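PDB 4QYR: AT-less polyketide synthase from Streptomyces platensis subsp. rosaceus, which probably catalyses chain-extending Claisen condensations in isomigrastatin biosynthesis, this piece being a ketosynthase domain with its following linker region. Local coordinates for residues R57-G65 with M217-K225; Y128-V137 with A599-A607. All coordinates share one frame; numbering follows the deposited sequence.

Interaction 1. Residues R57-G65 with M217-K225; sequences RADFPKFAG and MLSPDGRCK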
loop_
_atom_site.group_PDB
_atom_site.type_symbol
_atom_site.label_atom_id
_atom_site.label_comp_id
_atom_site.label_asym_id
_atom_site.label_seq_id
_atom_site.Cartn_x
_atom_site.Cartn_y
_atom_site.Cartn_z
ATOM N N ARG A 57 19.508 -9.481 -27.021
ATOM C CA ARG A 57 19.585 -10.938 -26.990
ATOM C C ARG A 57 18.324 -11.562 -26.415
ATOM O O ARG A 57 18.101 -12.764 -26.578
ATOM C CB ARG A 57 20.797 -11.413 -26.186
ATOM C CG ARG A 57 22.145 -10.990 -26.733
ATOM C CD ARG A 57 23.268 -11.667 -25.964
ATOM N NE ARG A 57 23.242 -11.294 -24.551
ATOM C CZ ARG A 57 24.205 -10.620 -23.926
ATOM N NH1 ARG A 57 25.304 -10.250 -24.582
ATOM N NH2 ARG A 57 24.074 -10.332 -22.634
ATOM N N ALA A 58 17.508 -10.753 -25.743
ATOM C CA ALA A 58 16.295 -11.251 -25.089
ATOM C C ALA A 58 15.205 -11.615 -26.094
ATOM O O ALA A 58 15.302 -11.257 -27.263
ATOM C CB ALA A 58 15.775 -10.231 -24.113
ATOM N N ASP A 59 14.155 -12.292 -25.632
ATOM C CA ASP A 59 13.212 -12.943 -26.541
ATOM C C ASP A 59 12.026 -12.085 -26.993
ATOM O O ASP A 59 11.674 -12.093 -28.176
ATOM C CB ASP A 59 12.682 -14.228 -25.901
ATOM C CG ASP A 59 12.313 -15.290 -26.934
ATOM O OD1 ASP A 59 11.916 -14.917 -28.062
ATOM O OD2 ASP A 59 12.426 -16.499 -26.621
ATOM N N PHE A 60 11.415 -11.360 -26.063
ATOM C CA PHE A 60 10.164 -10.616 -26.291
ATOM C C PHE A 60 10.067 -9.746 -27.562
ATOM O O PHE A 60 11.082 -9.278 -28.058
ATOM C CB PHE A 60 9.910 -9.717 -25.073
ATOM C CG PHE A 60 10.920 -8.618 -24.905
ATOM C CD1 PHE A 60 10.569 -7.301 -25.129
ATOM C CD2 PHE A 60 12.225 -8.904 -24.544
ATOM C CE1 PHE A 60 11.496 -6.286 -24.971
ATOM C CE2 PHE A 60 13.157 -7.897 -24.391
ATOM C CZ PHE A 60 12.795 -6.590 -24.606
ATOM N N PRO A 61 8.836 -9.520 -28.078
ATOM C CA PRO A 61 8.554 -8.558 -29.152
ATOM C C PRO A 61 8.898 -7.125 -28.778
ATOM O O PRO A 61 8.386 -6.572 -27.804
ATOM C CB PRO A 61 7.046 -8.704 -29.372
ATOM C CG PRO A 61 6.540 -9.264 -28.128
ATOM C CD PRO A 61 7.606 -10.216 -27.679
ATOM N N LYS A 62 9.742 -6.523 -29.604
ATOM C CA LYS A 62 10.458 -5.309 -29.264
ATOM C C LYS A 62 9.667 -4.015 -29.366
ATOM O O LYS A 62 10.049 -3.129 -30.115
ATOM C CB LYS A 62 11.682 -5.207 -30.167
ATOM C CG LYS A 62 12.985 -5.437 -29.459
ATOM C CD LYS A 62 12.967 -6.726 -28.672
ATOM C CE LYS A 62 14.327 -6.992 -28.059
ATOM N NZ LYS A 62 14.556 -8.445 -27.865
ATOM N N PHE A 63 8.590 -3.879 -28.605
ATOM C CA PHE A 63 7.808 -2.648 -28.676
ATOM C C PHE A 63 7.516 -2.077 -27.315
ATOM O O PHE A 63 7.433 -2.813 -26.343
ATOM C CB PHE A 63 6.479 -2.876 -29.391
ATOM C CG PHE A 63 6.612 -3.468 -30.763
ATOM C CD1 PHE A 63 6.768 -2.649 -31.869
ATOM C CD2 PHE A 63 6.553 -4.848 -30.946
ATOM C CE1 PHE A 63 6.878 -3.188 -33.135
ATOM C CE2 PHE A 63 6.652 -5.391 -32.200
ATOM C CZ PHE A 63 6.821 -4.553 -33.305
ATOM N N ALA A 64 7.329 -0.763 -27.251
ATOM C CA ALA A 64 6.813 -0.134 -26.036
ATOM C C ALA A 64 6.309 1.262 -26.327
ATOM O O ALA A 64 6.741 1.899 -27.285
ATOM C CB ALA A 64 7.881 -0.084 -24.945
ATOM N N GLY A 65 5.374 1.724 -25.508
ATOM C CA GLY A 65 5.078 3.135 -25.443
ATOM C C GLY A 65 6.140 3.714 -24.533
ATOM O O GLY A 65 6.267 3.292 -23.387
HETATM N N MSE A 217 1.884 -13.145 -22.943
HETATM C CA MSE A 217 0.995 -12.018 -22.697
HETATM C C MSE A 217 1.329 -10.823 -23.572
HETATM O O MSE A 217 0.548 -9.886 -23.676
HETATM C CB MSE A 217 1.051 -11.611 -21.217
HETATM C CG MSE A 217 0.700 -12.727 -20.226
HETATM SE SE MSE A 217 -1.103 -12.590 -19.536
HETATM C CE MSE A 217 -1.086 -14.181 -18.402
ATOM N N LEU A 218 2.497 -10.853 -24.195
ATOM C CA LEU A 218 2.888 -9.786 -25.090
ATOM C C LEU A 218 2.469 -10.108 -26.506
ATOM O O LEU A 218 2.714 -11.212 -26.972
ATOM C CB LEU A 218 4.392 -9.554 -25.021
ATOM C CG LEU A 218 4.861 -9.131 -23.631
ATOM C CD1 LEU A 218 6.298 -8.686 -23.670
ATOM C CD2 LEU A 218 3.973 -8.037 -23.107
ATOM N N SER A 219 1.835 -9.148 -27.187
ATOM C CA SER A 219 1.409 -9.361 -28.573
ATOM C C SER A 219 2.596 -9.226 -29.517
ATOM O O SER A 219 3.452 -8.366 -29.329
ATOM C CB SER A 219 0.284 -8.393 -28.977
ATOM O OG SER A 219 0.496 -7.087 -28.483
ATOM N N PRO A 220 2.658 -10.101 -30.521
ATOM C CA PRO A 220 3.734 -10.192 -31.514
ATOM C C PRO A 220 3.959 -8.922 -32.314
ATOM O O PRO A 220 5.081 -8.745 -32.794
ATOM C CB PRO A 220 3.276 -11.322 -32.439
ATOM C CG PRO A 220 2.229 -12.065 -31.677
ATOM C CD PRO A 220 1.605 -11.100 -30.739
ATOM N N ASP A 221 2.938 -8.073 -32.457
ATOM C CA ASP A 221 3.064 -6.813 -33.213
ATOM C C ASP A 221 3.028 -5.583 -32.306
ATOM O O ASP A 221 2.825 -4.457 -32.764
ATOM C CB ASP A 221 1.960 -6.693 -34.266
ATOM C CG ASP A 221 0.565 -6.760 -33.668
ATOM O OD1 ASP A 221 0.421 -6.696 -32.430
ATOM O OD2 ASP A 221 -0.402 -6.861 -34.447
ATOM N N GLY A 222 3.187 -5.833 -31.017
ATOM C CA GLY A 222 3.256 -4.794 -30.019
ATOM C C GLY A 222 2.130 -3.789 -29.999
ATOM O O GLY A 222 2.373 -2.602 -29.810
ATOM N N ARG A 223 0.898 -4.235 -30.175
ATOM C CA ARG A 223 -0.218 -3.307 -30.062
ATOM C C ARG A 223 -1.290 -3.847 -29.128
ATOM O O ARG A 223 -1.529 -5.056 -29.076
ATOM C CB ARG A 223 -0.806 -3.005 -31.442
ATOM C CG ARG A 223 -0.387 -1.641 -32.016
ATOM C CD ARG A 223 1.081 -1.595 -32.364
ATOM N NE ARG A 223 1.480 -0.300 -32.894
ATOM C CZ ARG A 223 2.669 -0.034 -33.437
ATOM N NH1 ARG A 223 2.930 1.186 -33.896
ATOM N NH2 ARG A 223 3.604 -0.969 -33.518
ATOM N N CYS A 224 -1.918 -2.951 -28.373
ATOM C CA CYS A 224 -3.076 -3.333 -27.580
ATOM C C CYS A 224 -4.307 -3.237 -28.429
ATOM O O CYS A 224 -4.977 -2.211 -28.429
ATOM C CB CYS A 224 -3.252 -2.443 -26.359
ATOM S SG CYS A 224 -2.144 -2.782 -25.020
ATOM N N LYS A 225 -4.623 -4.308 -29.146
ATOM C CA LYS A 225 -5.769 -4.263 -30.031
ATOM C C LYS A 225 -7.020 -4.605 -29.243
ATOM O O LYS A 225 -7.677 -5.600 -29.507
ATOM C CB LYS A 225 -5.572 -5.199 -31.214
ATOM C CG LYS A 225 -4.390 -4.809 -32.089
ATOM C CD LYS A 225 -4.136 -5.840 -33.173
ATOM C CE LYS A 225 -3.648 -7.138 -32.575
ATOM N NZ LYS A 225 -2.174 -7.168 -32.434
#
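Phe63 lays its ring against a type I beta turn, Ser219 to Gly222, in the N-terminal half of the thiolase-type ketosynthase fold. The turn is closed by Gly222 N bonding to Ser219 O. CG of Phe63 stands beside its backbone N (chi1 -55°), which swings the ring over the turn's backbone. CD2 of Phe63 then lies 3.4 Å from Gly222 CA. Gly222 has no side chain and meets the ring with its backbone; separately, its positive phi favours glycine. Pro61 meets the start of the same turn. Its CG touches Leu218 CB at 3.8 Å and also lies near Ser219 O. Leu218 reaches a second partner through its other end, with CD1 4.0 Å from Phe60 CB. Helix 207-214 lies against the same residues: Pro61 touches His213, Leu218 touches Thr212, and Phe60 stacks on Phe209. No hydrogen bond joins the two segments. Arg223 crosses Phe63 at about a right angle, with its NH2 3.9 Å from Phe63 CD1, while its NH1 forms a salt bridge to Asp36. The Asp221 carbonyl oxygen sits 3.9 Å above the plane of the Phe63 ring, over its centre.

Interaction 2. Residues Y128-V137 with A599-A607; sequences YHHLLNASGV and ACDRYWVPA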
loop_
_atom_site.group_PDB
_atom_site.type_symbol
_atom_site.label_atom_id
_atom_site.label_comp_id
_atom_site.label_asym_id
_atom_site.label_seq_id
_atom_site.Cartn_x
_atom_site.Cartn_y
_atom_site.Cartn_z
ATOM N N TYR A 128 15.219 -0.159 -12.483
ATOM C CA TYR A 128 16.491 0.568 -12.431
ATOM C C TYR A 128 17.523 -0.094 -11.549
ATOM O O TYR A 128 18.712 -0.101 -11.866
ATOM C CB TYR A 128 16.269 1.985 -11.931
ATOM C CG TYR A 128 17.400 2.951 -12.201
ATOM C CD1 TYR A 128 17.820 3.210 -13.497
ATOM C CD2 TYR A 128 18.000 3.659 -11.169
ATOM C CE1 TYR A 128 18.835 4.109 -13.758
ATOM C CE2 TYR A 128 19.019 4.566 -11.421
ATOM C CZ TYR A 128 19.427 4.785 -12.719
ATOM O OH TYR A 128 20.430 5.683 -12.995
ATOM N N HIS A 129 17.059 -0.630 -10.426
ATOM C CA HIS A 129 17.931 -1.230 -9.433
ATOM C C HIS A 129 18.562 -2.459 -10.029
ATOM O O HIS A 129 19.721 -2.762 -9.751
ATOM C CB HIS A 129 17.151 -1.575 -8.177
ATOM C CG HIS A 129 18.000 -1.795 -6.966
ATOM N ND1 HIS A 129 19.360 -2.025 -7.033
ATOM C CD2 HIS A 129 17.678 -1.815 -5.649
ATOM C CE1 HIS A 129 19.840 -2.173 -5.811
ATOM N NE2 HIS A 129 18.840 -2.048 -4.954
ATOM N N HIS A 130 17.801 -3.160 -10.861
ATOM C CA HIS A 130 18.350 -4.281 -11.604
ATOM C C HIS A 130 19.420 -3.756 -12.558
ATOM O O HIS A 130 20.514 -4.338 -12.668
ATOM C CB HIS A 130 17.258 -5.041 -12.364
ATOM C CG HIS A 130 16.352 -5.852 -11.484
ATOM N ND1 HIS A 130 14.994 -5.951 -11.702
ATOM C CD2 HIS A 130 16.612 -6.611 -10.390
ATOM C CE1 HIS A 130 14.456 -6.729 -10.778
ATOM N NE2 HIS A 130 15.416 -7.143 -9.971
ATOM N N LEU A 131 19.112 -2.639 -13.218
ATOM C CA LEU A 131 20.012 -2.039 -14.194
ATOM C C LEU A 131 21.350 -1.659 -13.575
ATOM O O LEU A 131 22.392 -1.832 -14.205
ATOM C CB LEU A 131 19.369 -0.808 -14.821
ATOM C CG LEU A 131 20.214 -0.063 -15.855
ATOM C CD1 LEU A 131 20.630 -1.007 -16.975
ATOM C CD2 LEU A 131 19.463 1.133 -16.408
ATOM N N LEU A 132 21.307 -1.137 -12.348
ATOM C CA LEU A 132 22.510 -0.753 -11.607
ATOM C C LEU A 132 23.383 -1.951 -11.335
ATOM O O LEU A 132 24.605 -1.912 -11.487
ATOM C CB LEU A 132 22.155 -0.108 -10.266
ATOM C CG LEU A 132 21.535 1.282 -10.257
ATOM C CD1 LEU A 132 21.455 1.780 -8.840
ATOM C CD2 LEU A 132 22.366 2.217 -11.111
ATOM N N ASN A 133 22.743 -3.019 -10.885
ATOM C CA ASN A 133 23.483 -4.212 -10.535
ATOM C C ASN A 133 24.115 -4.819 -11.766
ATOM O O ASN A 133 25.278 -5.221 -11.741
ATOM C CB ASN A 133 22.570 -5.207 -9.835
ATOM C CG ASN A 133 22.182 -4.746 -8.454
ATOM O OD1 ASN A 133 22.302 -3.566 -8.133
ATOM N ND2 ASN A 133 21.708 -5.667 -7.632
ATOM N N ALA A 134 23.352 -4.841 -12.853
ATOM C CA ALA A 134 23.805 -5.446 -14.097
ATOM C C ALA A 134 24.932 -4.638 -14.733
ATOM O O ALA A 134 25.653 -5.142 -15.596
ATOM C CB ALA A 134 22.644 -5.583 -15.060
ATOM N N SER A 135 25.075 -3.386 -14.303
ATOM C CA SER A 135 26.101 -2.497 -14.825
ATOM C C SER A 135 27.338 -2.543 -13.954
ATOM O O SER A 135 28.386 -2.037 -14.330
ATOM C CB SER A 135 25.579 -1.071 -14.910
ATOM O OG SER A 135 24.296 -1.038 -15.521
ATOM N N GLY A 136 27.205 -3.151 -12.781
ATOM C CA GLY A 136 28.332 -3.373 -11.895
ATOM C C GLY A 136 28.469 -2.314 -10.823
ATOM O O GLY A 136 29.483 -2.241 -10.147
ATOM N N VAL A 137 27.440 -1.495 -10.662
ATOM C CA VAL A 137 27.499 -0.376 -9.740
ATOM C C VAL A 137 27.467 -0.859 -8.307
ATOM O O VAL A 137 26.450 -1.393 -7.845
ATOM C CB VAL A 137 26.335 0.595 -9.984
ATOM C CG1 VAL A 137 26.376 1.743 -9.008
ATOM C CG2 VAL A 137 26.393 1.107 -11.403
ATOM N N ALA A 599 14.798 21.823 -15.530
ATOM C CA ALA A 599 16.017 21.611 -16.318
ATOM C C ALA A 599 16.130 20.179 -16.842
ATOM O O ALA A 599 15.653 19.239 -16.209
ATOM C CB ALA A 599 17.233 21.953 -15.501
ATOM N N CYS A 600 16.762 20.028 -18.003
ATOM C CA CYS A 600 16.894 18.735 -18.670
ATOM C C CYS A 600 18.291 18.154 -18.479
ATOM O O CYS A 600 18.961 17.800 -19.456
ATOM C CB CYS A 600 16.592 18.860 -20.174
ATOM S SG CYS A 600 14.857 19.201 -20.614
ATOM N N ASP A 601 18.730 18.063 -17.227
ATOM C CA ASP A 601 20.044 17.511 -16.926
ATOM C C ASP A 601 19.980 15.992 -17.009
ATOM O O ASP A 601 18.972 15.398 -16.648
ATOM C CB ASP A 601 20.527 17.961 -15.542
ATOM C CG ASP A 601 20.678 19.486 -15.426
ATOM O OD1 ASP A 601 21.230 20.140 -16.357
ATOM O OD2 ASP A 601 20.252 20.028 -14.382
ATOM N N ARG A 602 21.048 15.363 -17.490
ATOM C CA ARG A 602 21.074 13.906 -17.631
ATOM C C ARG A 602 21.617 13.181 -16.392
ATOM O O ARG A 602 22.755 13.399 -15.972
ATOM C CB ARG A 602 21.903 13.510 -18.851
ATOM C CG ARG A 602 22.057 12.014 -18.993
ATOM C CD ARG A 602 23.302 11.643 -19.777
ATOM N NE ARG A 602 23.653 10.218 -19.721
ATOM C CZ ARG A 602 22.912 9.229 -20.214
ATOM N NH1 ARG A 602 21.737 9.482 -20.788
ATOM N NH2 ARG A 602 23.343 7.976 -20.127
ATOM N N TYR A 603 20.806 12.307 -15.807
ATOM C CA TYR A 603 21.265 11.482 -14.686
ATOM C C TYR A 603 20.974 10.021 -14.975
ATOM O O TYR A 603 19.825 9.571 -14.893
ATOM C CB TYR A 603 20.610 11.911 -13.367
ATOM C CG TYR A 603 20.962 13.320 -12.959
ATOM C CD1 TYR A 603 22.078 13.575 -12.171
ATOM C CD2 TYR A 603 20.191 14.397 -13.376
ATOM C CE1 TYR A 603 22.411 14.862 -11.798
ATOM C CE2 TYR A 603 20.522 15.693 -13.014
ATOM C CZ TYR A 603 21.634 15.924 -12.225
ATOM O OH TYR A 603 21.974 17.216 -11.861
ATOM N N TRP A 604 22.022 9.287 -15.336
ATOM C CA TRP A 604 21.878 7.875 -15.636
ATOM C C TRP A 604 22.844 7.041 -14.791
ATOM O O TRP A 604 23.413 7.524 -13.806
ATOM C CB TRP A 604 22.097 7.627 -17.133
ATOM C CG TRP A 604 21.437 6.377 -17.654
ATOM C CD1 TRP A 604 22.053 5.288 -18.209
ATOM C CD2 TRP A 604 20.035 6.078 -17.640
ATOM N NE1 TRP A 604 21.119 4.337 -18.550
ATOM C CE2 TRP A 604 19.874 4.796 -18.209
ATOM C CE3 TRP A 604 18.897 6.765 -17.185
ATOM C CZ2 TRP A 604 18.625 4.193 -18.344
ATOM C CZ3 TRP A 604 17.656 6.170 -17.328
ATOM C CH2 TRP A 604 17.529 4.896 -17.901
ATOM N N VAL A 605 23.007 5.780 -15.173
ATOM C CA VAL A 605 23.866 4.855 -14.458
ATOM C C VAL A 605 25.311 5.344 -14.465
ATOM O O VAL A 605 25.855 5.675 -15.521
ATOM C CB VAL A 605 23.771 3.447 -15.074
ATOM C CG1 VAL A 605 24.750 2.484 -14.409
ATOM C CG2 VAL A 605 22.335 2.934 -14.981
ATOM N N PRO A 606 25.931 5.408 -13.276
ATOM C CA PRO A 606 27.320 5.847 -13.119
ATOM C C PRO A 606 28.334 4.850 -13.665
ATOM O O PRO A 606 28.007 3.686 -13.892
ATOM C CB PRO A 606 27.468 5.998 -11.599
ATOM C CG PRO A 606 26.470 5.101 -11.036
ATOM C CD PRO A 606 25.301 5.125 -11.978
ATOM N N ALA A 607 29.562 5.320 -13.866
ATOM C CA ALA A 607 30.629 4.505 -14.420
ATOM C C ALA A 607 31.508 3.929 -13.326
ATOM O O ALA A 607 31.514 2.717 -13.101
ATOM C CB ALA A 607 31.448 5.318 -15.378
#
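Leu132, whose side chain packs on Val605, also offers the carbonyl oxygen that accepts the capping bonds at the helix C-terminus. Leu132 O takes a 3.0 Å bond from Val137 N, and weaker ones from Gly136 N and Ser135 N. With Gly136 N also bonded to Asn133 O and Gly136 at positive phi (96°), this is a Schellman motif. The turn carries Val137 back toward 599-607, so that Ser135, in the last turn, and Val137, just past Gly136, both face Val605.

Val605 has the most surface buried here, and its two methyls divide the work. CG2 enters among Leu131, Leu132 and Tyr128, lying 3.7 Å from Leu131 CD2 and 3.9 Å from Leu132 CD2. Val605 CG1 is 3.7 Å from Ser135 CB. Val605 CG1 also touches Val137 CG2. Next to it, Pro606 CG meets the other methyl of Val137, CG1.

The aromatic part lies at Tyr128, about two turns before Ser135. Tyr128 CG is anti to its own N (chi1 -163°), which sends the ring out toward Trp604. The pair is T-shaped: the edge of Tyr128 points to the six-membered ring of Trp604, with centroids 5.6 Å apart and planes at 63°. Leu131 CD2 touches the same indole at CZ2, 3.7 Å away. Tyr128 OH passes close to the backbone between Trp604 and Val605, but its hydrogen bond is to Glu86 O.

This end of the linker, with Tyr603 and Trp604, folds back onto the ketosynthase, as the YPFxxxxYW segment does in related synthases. The modelled C-terminal tail runs from the short, weakly bonded strand 601-602, paired antiparallel with 72-73, onto helix 127-135. Helix 82-86 and the start of helix 90-106 flank it, touching Pro606 and Trp604 respectively. Helix 141-147 packs on Leu132, and His129, His130 and Asn133 meet the second subunit.

How the interactions relate
Interactions 1 and 2 lie about 24 Å apart between centres, with nearest atoms about 9 Å apart, so they do not touch. Their segments alternate along the chain: 57-65, 128-137, 217-225, 599-607. The first three belong to the N-terminal ketoacyl synthase half. The last is the chain's modelled end, which comes back to that half after the C-terminal half and the linker region. Helix 207-214 borders interaction 1 in its own chain, and its first residue, Asp207, reaches across the dimer to Asn133 of the other subunit's interaction 2. Both contacts are made within one subunit, but interaction 2 borders the dimer interface, whereas no other chain of the assembly touches the segments of interaction 1.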